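Local coordinates for putative immunoglobulin-blocking virulence protein (Mycoplasma mycoides subsp. capri, PDB 7ADK) that probably captures host antibodies at the mycoplasma surface and, together with a partner protease, promotes their release from bound antigen, at residues 550-554 / 604-608; 639-645 / 675-681. All coordinates share one frame. Numbering follows the deposited sequence.

Interaction 1. Residues 550-554 / 604-608; sequences TFNTL and SYPTG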
# COMPACT_ATOMS: atom_id res chain seq x y z
N THR A 550 -14.91 7.11 -12.26
CA THR A 550 -15.87 6.02 -12.46
C THR A 550 -16.49 5.67 -11.11
O THR A 550 -15.79 5.37 -10.15
CB THR A 550 -15.21 4.77 -13.04
OG1 THR A 550 -14.77 5.04 -14.34
CG2 THR A 550 -16.15 3.58 -13.16
N PHE A 551 -17.82 5.69 -11.05
CA PHE A 551 -18.56 5.34 -9.85
C PHE A 551 -19.36 4.06 -10.06
O PHE A 551 -20.27 4.02 -10.88
CB PHE A 551 -19.50 6.49 -9.50
CG PHE A 551 -18.83 7.79 -9.17
CD1 PHE A 551 -18.37 8.03 -7.87
CD2 PHE A 551 -18.69 8.78 -10.15
CE1 PHE A 551 -17.80 9.27 -7.54
CE2 PHE A 551 -18.12 10.02 -9.82
CZ PHE A 551 -17.68 10.26 -8.51
N ASN A 552 -19.07 3.03 -9.28
CA ASN A 552 -19.91 1.83 -9.19
C ASN A 552 -20.70 1.75 -7.87
O ASN A 552 -21.39 0.77 -7.64
CB ASN A 552 -19.05 0.60 -9.51
CG ASN A 552 -19.76 -0.40 -10.40
OD1 ASN A 552 -20.82 -0.93 -10.09
ND2 ASN A 552 -19.25 -0.67 -11.56
N THR A 553 -20.62 2.76 -7.00
CA THR A 553 -21.28 2.81 -5.68
C THR A 553 -22.31 3.94 -5.61
O THR A 553 -22.02 5.06 -6.02
CB THR A 553 -20.27 3.00 -4.53
OG1 THR A 553 -19.40 1.91 -4.48
CG2 THR A 553 -20.89 3.08 -3.14
N LEU A 554 -23.46 3.65 -5.01
CA LEU A 554 -24.39 4.64 -4.49
C LEU A 554 -24.29 4.69 -2.96
O LEU A 554 -24.47 3.66 -2.31
CB LEU A 554 -25.82 4.29 -4.92
CG LEU A 554 -26.06 4.15 -6.43
CD1 LEU A 554 -27.54 3.90 -6.69
CD2 LEU A 554 -25.63 5.40 -7.16
N SER A 604 -25.83 -0.99 -18.13
CA SER A 604 -25.12 -1.00 -16.86
C SER A 604 -25.68 0.02 -15.86
O SER A 604 -26.37 0.95 -16.23
CB SER A 604 -23.63 -0.81 -17.11
OG SER A 604 -22.90 -0.77 -15.92
N TYR A 605 -25.40 -0.19 -14.58
CA TYR A 605 -25.82 0.61 -13.43
C TYR A 605 -24.80 0.41 -12.30
O TYR A 605 -24.17 -0.64 -12.28
CB TYR A 605 -27.23 0.17 -12.99
CG TYR A 605 -27.46 -1.32 -12.82
CD1 TYR A 605 -27.70 -2.12 -13.95
CD2 TYR A 605 -27.40 -1.93 -11.55
CE1 TYR A 605 -27.84 -3.51 -13.83
CE2 TYR A 605 -27.57 -3.31 -11.42
CZ TYR A 605 -27.79 -4.11 -12.56
OH TYR A 605 -27.99 -5.45 -12.43
N PRO A 606 -24.64 1.33 -11.34
CA PRO A 606 -23.77 1.12 -10.19
C PRO A 606 -24.29 0.01 -9.28
O PRO A 606 -25.33 0.12 -8.63
CB PRO A 606 -23.64 2.47 -9.49
CG PRO A 606 -24.83 3.25 -9.98
CD PRO A 606 -25.16 2.67 -11.34
N THR A 607 -23.57 -1.11 -9.27
CA THR A 607 -23.91 -2.38 -8.61
C THR A 607 -23.56 -2.43 -7.11
O THR A 607 -23.84 -3.43 -6.47
CB THR A 607 -23.27 -3.57 -9.32
OG1 THR A 607 -21.87 -3.53 -9.27
CG2 THR A 607 -23.69 -3.69 -10.77
N GLY A 608 -22.98 -1.38 -6.53
CA GLY A 608 -22.74 -1.26 -5.10
C GLY A 608 -23.73 -0.36 -4.36
O GLY A 608 -24.10 0.70 -4.86
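The ring of Pro606 lies against the side chain of Leu554, with Leu554 CD2 3.6 Å from Pro606 CG, while Pro606 CB sits 3.4 Å from Asn552 O. This apolar pair faces helix 567-579, where Val576 touches both residues. Beside it, two backbone bonds start a parallel ladder: Gly608 N donates to Asn552 O at 2.9 Å, and Leu554 N donates to Gly608 O at 3.0 Å. They flank Thr553, whose CA is 4.4 Å from that of Gly608, the parallel bridge partner with which strand pairing begins. An ideal CB on Gly608 would lie only 3.3 Å from Thr553 OG1 and 3.1 Å from Asn552 O, so the bare backbone suits this close approach. Just before the bridge the side chain of Asn552 adds to what its main chain does. Its OD1 accepts from Thr607 N and from Thr607 OG1, both at 2.9 Å; the Thr607 hydroxyl is also hydrogen-bonded to Thr639 OG1. Here side-chain chemistry extends the contact one residue ahead of the parallel bridge: a single carboxamide oxygen takes up a backbone NH and a hydroxyl, while Pro606 and Leu554 add a buried apolar contact.

Interaction 2. Residues 639-645 / 675-681; sequences TELTLYN and PKIHFSN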
# COMPACT_ATOMS: atom_id res chain seq x y z
N THR A 639 -24.11 -6.26 -6.37
CA THR A 639 -22.95 -7.13 -6.15
C THR A 639 -22.35 -6.95 -4.76
O THR A 639 -21.64 -7.82 -4.28
CB THR A 639 -21.86 -6.93 -7.22
OG1 THR A 639 -21.28 -5.66 -7.17
CG2 THR A 639 -22.33 -7.15 -8.65
N GLU A 640 -22.64 -5.84 -4.10
CA GLU A 640 -21.99 -5.44 -2.86
C GLU A 640 -22.91 -4.58 -2.00
O GLU A 640 -23.63 -3.72 -2.52
CB GLU A 640 -20.69 -4.72 -3.21
CG GLU A 640 -19.80 -4.45 -2.02
CD GLU A 640 -18.37 -4.18 -2.48
OE1 GLU A 640 -17.43 -4.86 -2.01
OE2 GLU A 640 -18.17 -3.29 -3.33
N LEU A 641 -22.86 -4.78 -0.68
CA LEU A 641 -23.67 -4.09 0.31
C LEU A 641 -22.82 -3.75 1.53
O LEU A 641 -22.46 -4.64 2.29
CB LEU A 641 -24.84 -5.01 0.68
CG LEU A 641 -25.76 -4.46 1.78
CD1 LEU A 641 -26.53 -3.23 1.31
CD2 LEU A 641 -26.75 -5.53 2.23
N THR A 642 -22.56 -2.48 1.77
CA THR A 642 -21.91 -2.02 3.01
C THR A 642 -22.95 -1.48 3.97
O THR A 642 -23.82 -0.70 3.59
CB THR A 642 -20.79 -1.01 2.75
OG1 THR A 642 -19.91 -1.47 1.75
CG2 THR A 642 -19.97 -0.78 4.01
N LEU A 643 -22.88 -1.91 5.22
CA LEU A 643 -23.77 -1.59 6.32
C LEU A 643 -23.00 -0.90 7.44
O LEU A 643 -21.85 -1.23 7.73
CB LEU A 643 -24.43 -2.89 6.81
CG LEU A 643 -25.35 -3.58 5.80
CD1 LEU A 643 -25.80 -4.93 6.32
CD2 LEU A 643 -26.56 -2.73 5.48
N TYR A 644 -23.65 0.01 8.13
CA TYR A 644 -23.14 0.50 9.39
C TYR A 644 -23.14 -0.59 10.46
O TYR A 644 -24.16 -1.24 10.68
CB TYR A 644 -23.93 1.71 9.83
CG TYR A 644 -23.44 2.27 11.14
CD1 TYR A 644 -22.24 2.99 11.17
CD2 TYR A 644 -24.15 2.03 12.32
CE1 TYR A 644 -21.78 3.52 12.38
CE2 TYR A 644 -23.70 2.57 13.53
CZ TYR A 644 -22.52 3.33 13.55
OH TYR A 644 -22.12 3.93 14.69
N ASN A 645 -22.02 -0.74 11.19
CA ASN A 645 -22.01 -1.43 12.48
C ASN A 645 -20.98 -0.84 13.45
O ASN A 645 -19.96 -0.30 13.06
CB ASN A 645 -21.84 -2.94 12.31
CG ASN A 645 -22.33 -3.68 13.53
OD1 ASN A 645 -23.16 -3.20 14.28
ND2 ASN A 645 -21.83 -4.84 13.80
N PRO A 675 -21.50 -12.54 -4.32
CA PRO A 675 -21.56 -11.14 -3.94
C PRO A 675 -21.07 -10.89 -2.50
O PRO A 675 -20.83 -11.84 -1.75
CB PRO A 675 -23.01 -10.76 -4.15
CG PRO A 675 -23.75 -12.03 -3.82
CD PRO A 675 -22.84 -13.11 -4.37
N LYS A 676 -20.90 -9.64 -2.08
CA LYS A 676 -20.28 -9.24 -0.81
C LYS A 676 -21.20 -8.48 0.13
O LYS A 676 -22.01 -7.65 -0.29
CB LYS A 676 -18.99 -8.44 -1.04
CG LYS A 676 -17.85 -9.32 -1.56
CD LYS A 676 -16.53 -8.56 -1.60
CE LYS A 676 -15.42 -9.48 -2.11
NZ LYS A 676 -14.10 -8.83 -2.11
N ILE A 677 -21.05 -8.71 1.43
CA ILE A 677 -21.53 -7.84 2.50
C ILE A 677 -20.31 -7.34 3.26
O ILE A 677 -19.37 -8.09 3.49
CB ILE A 677 -22.58 -8.53 3.39
CG1 ILE A 677 -23.85 -8.91 2.61
CG2 ILE A 677 -22.97 -7.62 4.57
CD1 ILE A 677 -24.79 -9.84 3.35
N HIS A 678 -20.35 -6.08 3.66
CA HIS A 678 -19.31 -5.38 4.43
C HIS A 678 -19.92 -4.63 5.61
O HIS A 678 -21.08 -4.25 5.57
CB HIS A 678 -18.58 -4.37 3.55
CG HIS A 678 -17.64 -4.92 2.54
ND1 HIS A 678 -16.33 -5.32 2.78
CD2 HIS A 678 -17.88 -4.97 1.21
CE1 HIS A 678 -15.81 -5.61 1.58
NE2 HIS A 678 -16.72 -5.41 0.62
N PHE A 679 -19.12 -4.33 6.63
CA PHE A 679 -19.52 -3.50 7.77
C PHE A 679 -18.51 -2.39 8.03
O PHE A 679 -17.31 -2.59 7.88
CB PHE A 679 -19.72 -4.37 9.00
CG PHE A 679 -20.85 -5.37 8.91
CD1 PHE A 679 -22.17 -4.93 8.98
CD2 PHE A 679 -20.59 -6.74 8.74
CE1 PHE A 679 -23.22 -5.84 8.86
CE2 PHE A 679 -21.64 -7.65 8.61
CZ PHE A 679 -22.96 -7.20 8.67
N SER A 680 -18.96 -1.22 8.49
CA SER A 680 -18.11 -0.05 8.72
C SER A 680 -16.94 -0.23 9.71
O SER A 680 -15.95 0.49 9.63
CB SER A 680 -18.97 1.12 9.19
OG SER A 680 -20.00 1.38 8.27
N ASN A 681 -17.02 -1.21 10.61
CA ASN A 681 -16.01 -1.52 11.62
C ASN A 681 -15.01 -2.63 11.21
O ASN A 681 -13.81 -2.50 11.46
CB ASN A 681 -16.75 -1.87 12.93
CG ASN A 681 -17.67 -3.06 12.83
OD1 ASN A 681 -18.09 -3.45 11.75
ND2 ASN A 681 -17.96 -3.72 13.91
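Two neighbouring strands of a five-stranded parallel sheet, 640-643 and 676-679, illustrate a textbook parallel ladder; the axes of these short strands approach to 4.5 Å, and their directions lie within 17° of each other. The hydrogen bonds alternate between the strands. Lys676 N donates to Thr639 O at 2.9 Å, Leu641 N to Lys676 O at 3.0 Å, His678 N to Leu641 O at 2.9 Å, and Leu643 N to His678 O at 3.0 Å. Ser680 closes the series by giving Leu643 O two donors, its N at 3.0 Å and its OG at 3.2 Å, so the pairing runs on just past the strand ends. CA-H...O contacts fill in between, such as Ile677 CA to Leu641 O at 3.3 Å.

Register puts paired residues on the same face, and the alternating sequence makes one face polar and the other apolar. Glu640, Thr642, Lys676 and His678 share the polar face, where His678 NE2 donates to Glu640 OE1 at 2.8 Å, the carboxylate oxygen lying at the edge of the imidazole. Leu641, Leu643, Ile677 and Phe679 form the apolar face; Leu643 CD1 reaches Phe679 CE1 at 3.7 Å and Ile677 CG2 at 4.3 Å.

Tyr707 of helix 698-709 covers this apolar face at Leu643 and Ile677, and Phe650 of strand 650-652 meets the ring of Phe679. Beyond the C-terminal ends of the strands, Asn645 O is hydrogen-bonded to Ser685 of the lipoprotein chain. Strand 676-679 is outermost within this chain, whereas 640-643 pairs on its other edge with strand 608-610.

In the fold
Interactions 1 and 2 belong to one parallel sheet, in which strands 516-517, 553-555, 608-610, 640-643 and 676-679 stand side by side in chain order. Interaction 1 joins the second and third of these, interaction 2 the fourth and fifth, and their centres are 15 Å apart. The gap between them is bridged directly: Thr607 O and Thr639 N are 2.8 Å apart, a probable hydrogen bond. Interaction 1 closes before interaction 2 opens, a series that matches the strand order. Interaction 1 is buried, and its two segments touch no other protein chain of the assembly, whereas interaction 2 reaches the lipoprotein, placing the C-terminal ends of the last two strands at the interface.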